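Local structure of CcbJ (Streptomyces caelestis, 4HGZ) at residues K200-H212 and L223-E235. The protein probably acts as an S-adenosyl-L-methionine-dependent N-methyltransferase. Residues are numbered along the deposited sequence; the frame is centred on the assembly and turned at random.
Sequences KHDPLAQTLSAHH and LFPYRLRYAYPAE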
loop_
_atom_site.group_PDB
_atom_site.type_symbol
_atom_site.label_atom_id
_atom_site.label_comp_id
_atom_site.label_asym_id
_atom_site.label_seq_id
_atom_site.Cartn_x
_atom_site.Cartn_y
_atom_site.Cartn_z
ATOM N N LYS C 200 -10.859 7.588 -13.295
ATOM C CA LYS C 200 -11.556 8.107 -12.110
ATOM C C LYS C 200 -12.535 7.057 -11.629
ATOM O O LYS C 200 -13.369 6.585 -12.392
ATOM C CB LYS C 200 -12.300 9.402 -12.414
ATOM C CG LYS C 200 -11.399 10.590 -12.656
ATOM C CD LYS C 200 -12.181 11.773 -13.205
ATOM C CE LYS C 200 -13.194 12.287 -12.209
ATOM N NZ LYS C 200 -13.859 13.513 -12.715
ATOM N N HIS C 201 -12.409 6.665 -10.371
ATOM C CA HIS C 201 -13.244 5.610 -9.836
ATOM C C HIS C 201 -14.048 6.149 -8.684
ATOM O O HIS C 201 -13.503 6.771 -7.781
ATOM C CB HIS C 201 -12.388 4.429 -9.380
ATOM C CG HIS C 201 -13.161 3.337 -8.707
ATOM N ND1 HIS C 201 -12.744 2.745 -7.533
ATOM C CD2 HIS C 201 -14.326 2.728 -9.039
ATOM C CE1 HIS C 201 -13.616 1.820 -7.173
ATOM N NE2 HIS C 201 -14.589 1.794 -8.066
ATOM N N ASP C 202 -15.353 5.919 -8.728
ATOM C CA ASP C 202 -16.221 6.267 -7.623
ATOM C C ASP C 202 -16.868 4.990 -7.116
ATOM O O ASP C 202 -17.806 4.471 -7.719
ATOM C CB ASP C 202 -17.272 7.287 -8.063
ATOM C CG ASP C 202 -18.299 7.575 -6.982
ATOM O OD1 ASP C 202 -18.500 6.727 -6.084
ATOM O OD2 ASP C 202 -18.912 8.657 -7.041
ATOM N N PRO C 203 -16.360 4.481 -5.994
ATOM C CA PRO C 203 -16.759 3.196 -5.453
ATOM C C PRO C 203 -18.186 3.229 -4.902
ATOM O O PRO C 203 -18.791 2.179 -4.686
ATOM C CB PRO C 203 -15.750 2.980 -4.321
ATOM C CG PRO C 203 -15.476 4.353 -3.820
ATOM C CD PRO C 203 -15.494 5.227 -5.063
ATOM N N LEU C 204 -18.720 4.422 -4.673
ATOM C CA LEU C 204 -20.108 4.550 -4.210
ATOM C C LEU C 204 -21.091 4.405 -5.375
ATOM O O LEU C 204 -21.976 3.563 -5.336
ATOM C CB LEU C 204 -20.320 5.874 -3.475
ATOM C CG LEU C 204 -21.664 6.017 -2.770
ATOM C CD1 LEU C 204 -22.052 4.707 -2.118
ATOM C CD2 LEU C 204 -21.622 7.127 -1.742
ATOM N N ALA C 205 -20.915 5.204 -6.424
ATOM C CA ALA C 205 -21.742 5.065 -7.626
ATOM C C ALA C 205 -21.353 3.838 -8.442
ATOM O O ALA C 205 -22.070 3.455 -9.357
ATOM C CB ALA C 205 -21.631 6.297 -8.482
ATOM N N GLN C 206 -20.205 3.248 -8.113
ATOM C CA GLN C 206 -19.657 2.114 -8.846
ATOM C C GLN C 206 -19.403 2.430 -10.317
ATOM O O GLN C 206 -19.710 1.641 -11.209
ATOM C CB GLN C 206 -20.549 0.889 -8.674
ATOM C CG GLN C 206 -20.712 0.528 -7.205
ATOM C CD GLN C 206 -21.653 -0.638 -6.976
ATOM O OE1 GLN C 206 -22.097 -0.866 -5.854
ATOM N NE2 GLN C 206 -21.967 -1.381 -8.038
ATOM N N THR C 207 -18.814 3.588 -10.562
ATOM C CA THR C 207 -18.483 3.976 -11.919
ATOM C C THR C 207 -16.993 4.033 -12.142
ATOM O O THR C 207 -16.217 4.272 -11.211
ATOM C CB THR C 207 -19.029 5.373 -12.248
ATOM O OG1 THR C 207 -18.585 6.304 -11.250
ATOM C CG2 THR C 207 -20.537 5.351 -12.275
ATOM N N LEU C 208 -16.607 3.826 -13.396
ATOM C CA LEU C 208 -15.265 4.140 -13.865
ATOM C C LEU C 208 -15.380 5.048 -15.077
ATOM O O LEU C 208 -16.180 4.805 -15.987
ATOM C CB LEU C 208 -14.520 2.879 -14.273
ATOM C CG LEU C 208 -14.066 1.969 -13.156
ATOM C CD1 LEU C 208 -13.843 0.589 -13.739
ATOM C CD2 LEU C 208 -12.793 2.537 -12.522
ATOM N N SER C 209 -14.579 6.098 -15.077
ATOM C CA SER C 209 -14.484 6.986 -16.209
ATOM C C SER C 209 -12.994 7.135 -16.523
ATOM O O SER C 209 -12.205 7.555 -15.677
ATOM C CB SER C 209 -15.117 8.330 -15.873
ATOM O OG SER C 209 -14.879 9.268 -16.905
ATOM N N ALA C 210 -12.611 6.771 -17.737
ATOM C CA ALA C 210 -11.205 6.691 -18.076
ATOM C C ALA C 210 -10.912 7.176 -19.491
ATOM O O ALA C 210 -11.794 7.227 -20.341
ATOM C CB ALA C 210 -10.724 5.267 -17.910
ATOM N N HIS C 211 -9.662 7.550 -19.710
ATOM C CA HIS C 211 -9.121 7.735 -21.043
ATOM C C HIS C 211 -8.035 6.705 -21.277
ATOM O O HIS C 211 -7.130 6.539 -20.451
ATOM C CB HIS C 211 -8.477 9.105 -21.176
ATOM C CG HIS C 211 -9.454 10.211 -21.384
ATOM N ND1 HIS C 211 -9.471 10.977 -22.528
ATOM C CD2 HIS C 211 -10.447 10.682 -20.598
ATOM C CE1 HIS C 211 -10.431 11.876 -22.436
ATOM N NE2 HIS C 211 -11.038 11.720 -21.275
ATOM N N HIS C 212 -8.117 6.009 -22.400
ATOM C CA HIS C 212 -6.965 5.278 -22.876
ATOM C C HIS C 212 -6.136 6.301 -23.642
ATOM O O HIS C 212 -6.645 6.955 -24.546
ATOM C CB HIS C 212 -7.387 4.113 -23.772
ATOM C CG HIS C 212 -6.236 3.301 -24.285
ATOM N ND1 HIS C 212 -5.797 2.151 -23.663
ATOM C CD2 HIS C 212 -5.425 3.482 -25.358
ATOM C CE1 HIS C 212 -4.766 1.659 -24.330
ATOM N NE2 HIS C 212 -4.521 2.447 -25.363
ATOM N N LEU C 223 -6.510 10.268 -27.346
ATOM C CA LEU C 223 -7.294 9.962 -26.159
ATOM C C LEU C 223 -8.531 9.150 -26.540
ATOM O O LEU C 223 -9.242 9.489 -27.477
ATOM C CB LEU C 223 -7.711 11.255 -25.469
ATOM C CG LEU C 223 -6.597 12.253 -25.162
ATOM C CD1 LEU C 223 -7.195 13.529 -24.580
ATOM C CD2 LEU C 223 -5.587 11.638 -24.205
ATOM N N PHE C 224 -8.777 8.066 -25.820
ATOM C CA PHE C 224 -9.956 7.241 -26.076
ATOM C C PHE C 224 -10.762 7.084 -24.793
ATOM O O PHE C 224 -10.462 6.232 -23.968
ATOM C CB PHE C 224 -9.542 5.879 -26.644
ATOM C CG PHE C 224 -8.795 5.971 -27.952
ATOM C CD1 PHE C 224 -9.478 5.966 -29.162
ATOM C CD2 PHE C 224 -7.410 6.084 -27.972
ATOM C CE1 PHE C 224 -8.792 6.061 -30.378
ATOM C CE2 PHE C 224 -6.721 6.182 -29.184
ATOM C CZ PHE C 224 -7.415 6.166 -30.388
ATOM N N PRO C 225 -11.773 7.938 -24.611
ATOM C CA PRO C 225 -12.584 7.980 -23.401
ATOM C C PRO C 225 -13.524 6.795 -23.291
ATOM O O PRO C 225 -14.017 6.286 -24.301
ATOM C CB PRO C 225 -13.421 9.250 -23.581
ATOM C CG PRO C 225 -12.753 10.023 -24.669
ATOM C CD PRO C 225 -12.143 8.999 -25.559
ATOM N N TYR C 226 -13.781 6.368 -22.063
ATOM C CA TYR C 226 -14.824 5.391 -21.828
ATOM C C TYR C 226 -15.400 5.484 -20.401
ATOM O O TYR C 226 -14.847 6.158 -19.537
ATOM C CB TYR C 226 -14.351 3.974 -22.215
ATOM C CG TYR C 226 -13.345 3.347 -21.279
ATOM C CD1 TYR C 226 -13.762 2.581 -20.204
ATOM C CD2 TYR C 226 -11.977 3.515 -21.472
ATOM C CE1 TYR C 226 -12.856 2.006 -19.346
ATOM C CE2 TYR C 226 -11.058 2.938 -20.613
ATOM C CZ TYR C 226 -11.504 2.186 -19.552
ATOM O OH TYR C 226 -10.612 1.604 -18.679
ATOM N N ARG C 227 -16.532 4.834 -20.174
ATOM C CA ARG C 227 -17.209 4.897 -18.893
ATOM C C ARG C 227 -17.883 3.569 -18.649
ATOM O O ARG C 227 -18.502 3.027 -19.545
ATOM C CB ARG C 227 -18.287 5.986 -18.892
ATOM C CG ARG C 227 -17.778 7.407 -19.055
ATOM C CD ARG C 227 -18.912 8.422 -18.924
ATOM N NE ARG C 227 -18.412 9.797 -18.949
ATOM C CZ ARG C 227 -18.228 10.556 -17.869
ATOM N NH1 ARG C 227 -18.513 10.086 -16.659
ATOM N NH2 ARG C 227 -17.762 11.792 -17.997
ATOM N N LEU C 228 -17.758 3.050 -17.432
ATOM C CA LEU C 228 -18.457 1.836 -17.037
ATOM C C LEU C 228 -19.253 2.098 -15.766
ATOM O O LEU C 228 -18.879 2.940 -14.956
ATOM C CB LEU C 228 -17.457 0.702 -16.759
ATOM C CG LEU C 228 -16.466 0.352 -17.863
ATOM C CD1 LEU C 228 -15.399 -0.569 -17.324
ATOM C CD2 LEU C 228 -17.163 -0.272 -19.067
ATOM N N ARG C 229 -20.353 1.384 -15.595
ATOM C CA ARG C 229 -20.897 1.201 -14.264
ATOM C C ARG C 229 -20.855 -0.277 -14.005
ATOM O O ARG C 229 -21.525 -1.037 -14.703
ATOM C CB ARG C 229 -22.349 1.694 -14.087
ATOM C CG ARG C 229 -22.649 1.797 -12.594
ATOM C CD ARG C 229 -24.051 1.422 -12.166
ATOM N NE ARG C 229 -24.335 -0.010 -12.150
ATOM C CZ ARG C 229 -24.765 -0.680 -11.082
ATOM N NH1 ARG C 229 -24.936 -0.064 -9.918
ATOM N NH2 ARG C 229 -25.026 -1.973 -11.181
ATOM N N TYR C 230 -20.075 -0.695 -13.011
ATOM C CA TYR C 230 -19.943 -2.130 -12.759
ATOM C C TYR C 230 -20.918 -2.597 -11.694
ATOM O O TYR C 230 -21.499 -1.791 -10.967
ATOM C CB TYR C 230 -18.509 -2.498 -12.372
ATOM C CG TYR C 230 -17.978 -1.750 -11.176
ATOM C CD1 TYR C 230 -18.285 -2.156 -9.886
ATOM C CD2 TYR C 230 -17.169 -0.640 -11.336
ATOM C CE1 TYR C 230 -17.802 -1.470 -8.786
ATOM C CE2 TYR C 230 -16.681 0.056 -10.238
ATOM C CZ TYR C 230 -17.005 -0.366 -8.971
ATOM O OH TYR C 230 -16.516 0.312 -7.889
ATOM N N ALA C 231 -21.113 -3.906 -11.616
ATOM C CA ALA C 231 -21.913 -4.472 -10.546
ATOM C C ALA C 231 -21.099 -5.534 -9.831
ATOM O O ALA C 231 -20.235 -6.181 -10.427
ATOM C CB ALA C 231 -23.164 -5.079 -11.097
ATOM N N TYR C 232 -21.369 -5.720 -8.550
ATOM C CA TYR C 232 -20.780 -6.830 -7.856
ATOM C C TYR C 232 -21.584 -8.077 -8.190
ATOM O O TYR C 232 -22.789 -7.994 -8.426
ATOM C CB TYR C 232 -20.800 -6.573 -6.372
ATOM C CG TYR C 232 -19.765 -5.584 -5.911
ATOM C CD1 TYR C 232 -18.500 -6.007 -5.514
ATOM C CD2 TYR C 232 -20.053 -4.235 -5.846
ATOM C CE1 TYR C 232 -17.560 -5.114 -5.074
ATOM C CE2 TYR C 232 -19.122 -3.336 -5.399
ATOM C CZ TYR C 232 -17.885 -3.781 -5.013
ATOM O OH TYR C 232 -16.963 -2.887 -4.578
ATOM N N PRO C 233 -20.919 -9.236 -8.226
ATOM C CA PRO C 233 -21.570 -10.510 -8.534
ATOM C C PRO C 233 -22.923 -10.706 -7.837
ATOM O O PRO C 233 -23.899 -11.077 -8.486
ATOM C CB PRO C 233 -20.553 -11.532 -8.030
ATOM C CG PRO C 233 -19.244 -10.876 -8.346
ATOM C CD PRO C 233 -19.460 -9.396 -8.055
ATOM N N ALA C 234 -22.995 -10.464 -6.534
ATOM C CA ALA C 234 -24.249 -10.699 -5.820
ATOM C C ALA C 234 -25.328 -9.692 -6.208
ATOM O O ALA C 234 -26.508 -10.039 -6.272
ATOM C CB ALA C 234 -24.034 -10.721 -4.303
ATOM N N GLU C 235 -24.921 -8.449 -6.452
ATOM C CA GLU C 235 -25.829 -7.426 -6.957
ATOM C C GLU C 235 -26.298 -7.865 -8.338
ATOM O O GLU C 235 -27.492 -7.881 -8.630
ATOM C CB GLU C 235 -25.115 -6.075 -7.052
ATOM C CG GLU C 235 -25.937 -4.947 -7.663
ATOM C CD GLU C 235 -25.091 -3.758 -8.131
ATOM O OE1 GLU C 235 -23.852 -3.772 -7.945
ATOM O OE2 GLU C 235 -25.673 -2.800 -8.692
#
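A chi1 of 57° tucks the Tyr-230 ring back over its own main chain and across Gln-206, whose side chain leaves anti to its own carbonyl carbon (chi1 -58°) and then runs extended. Gln-206 CB sits over the face of the phenol ring, 3.9 Å from its centroid, a CH-pi contact, and the amide lies nearly parallel to the ring, at 10°. Farther out, Gln-206 NE2 makes two bonds in the amide plane: one to Tyr-230 O (3.0 Å), the other, almost straight, to the syn lone pair of Glu-235 OE1 (3.0 Å). That same oxygen accepts from Tyr-232 N, the N-cap of helix 233-242, while Glu-235 OE2 takes the salt bridge from Arg-229 NH2 (2.7 Å), so both carboxylate oxygens are held. At the hydroxyl end of the ring, Tyr-230 OH meets the edge of His-201 at NE2, modelled too short for its length to be relied on; His-201 ND1 bonds Ala-179 O.

Beyond this cluster, residues 207-212 and 223-229 pair within the hairpin of strands 207-216 and 221-229, part of a four-stranded antiparallel sheet separate from the seven-stranded mixed sheet (order 3-2-1-4-5-7-6) of the class I, Rossmann-like methyltransferase fold. Leu-208/Leu-228, Ala-210/Tyr-226 and His-212/Phe-224 are its hydrogen-bonded pairs. On their face Ala-210 CB rests over the Tyr-226 ring, 3.9 Å from the centroid, and Tyr-226 OH hydrogen-bonds Glu-197. The other face carries Ser-209 OG above the centre of the Arg-227 guanidinium, and Pro-225 CG over the His-211 ring in a CH-pi contact; here Leu-189 and Asp-191 of a third subunit pack against Ser-209 and Pro-225, respectively.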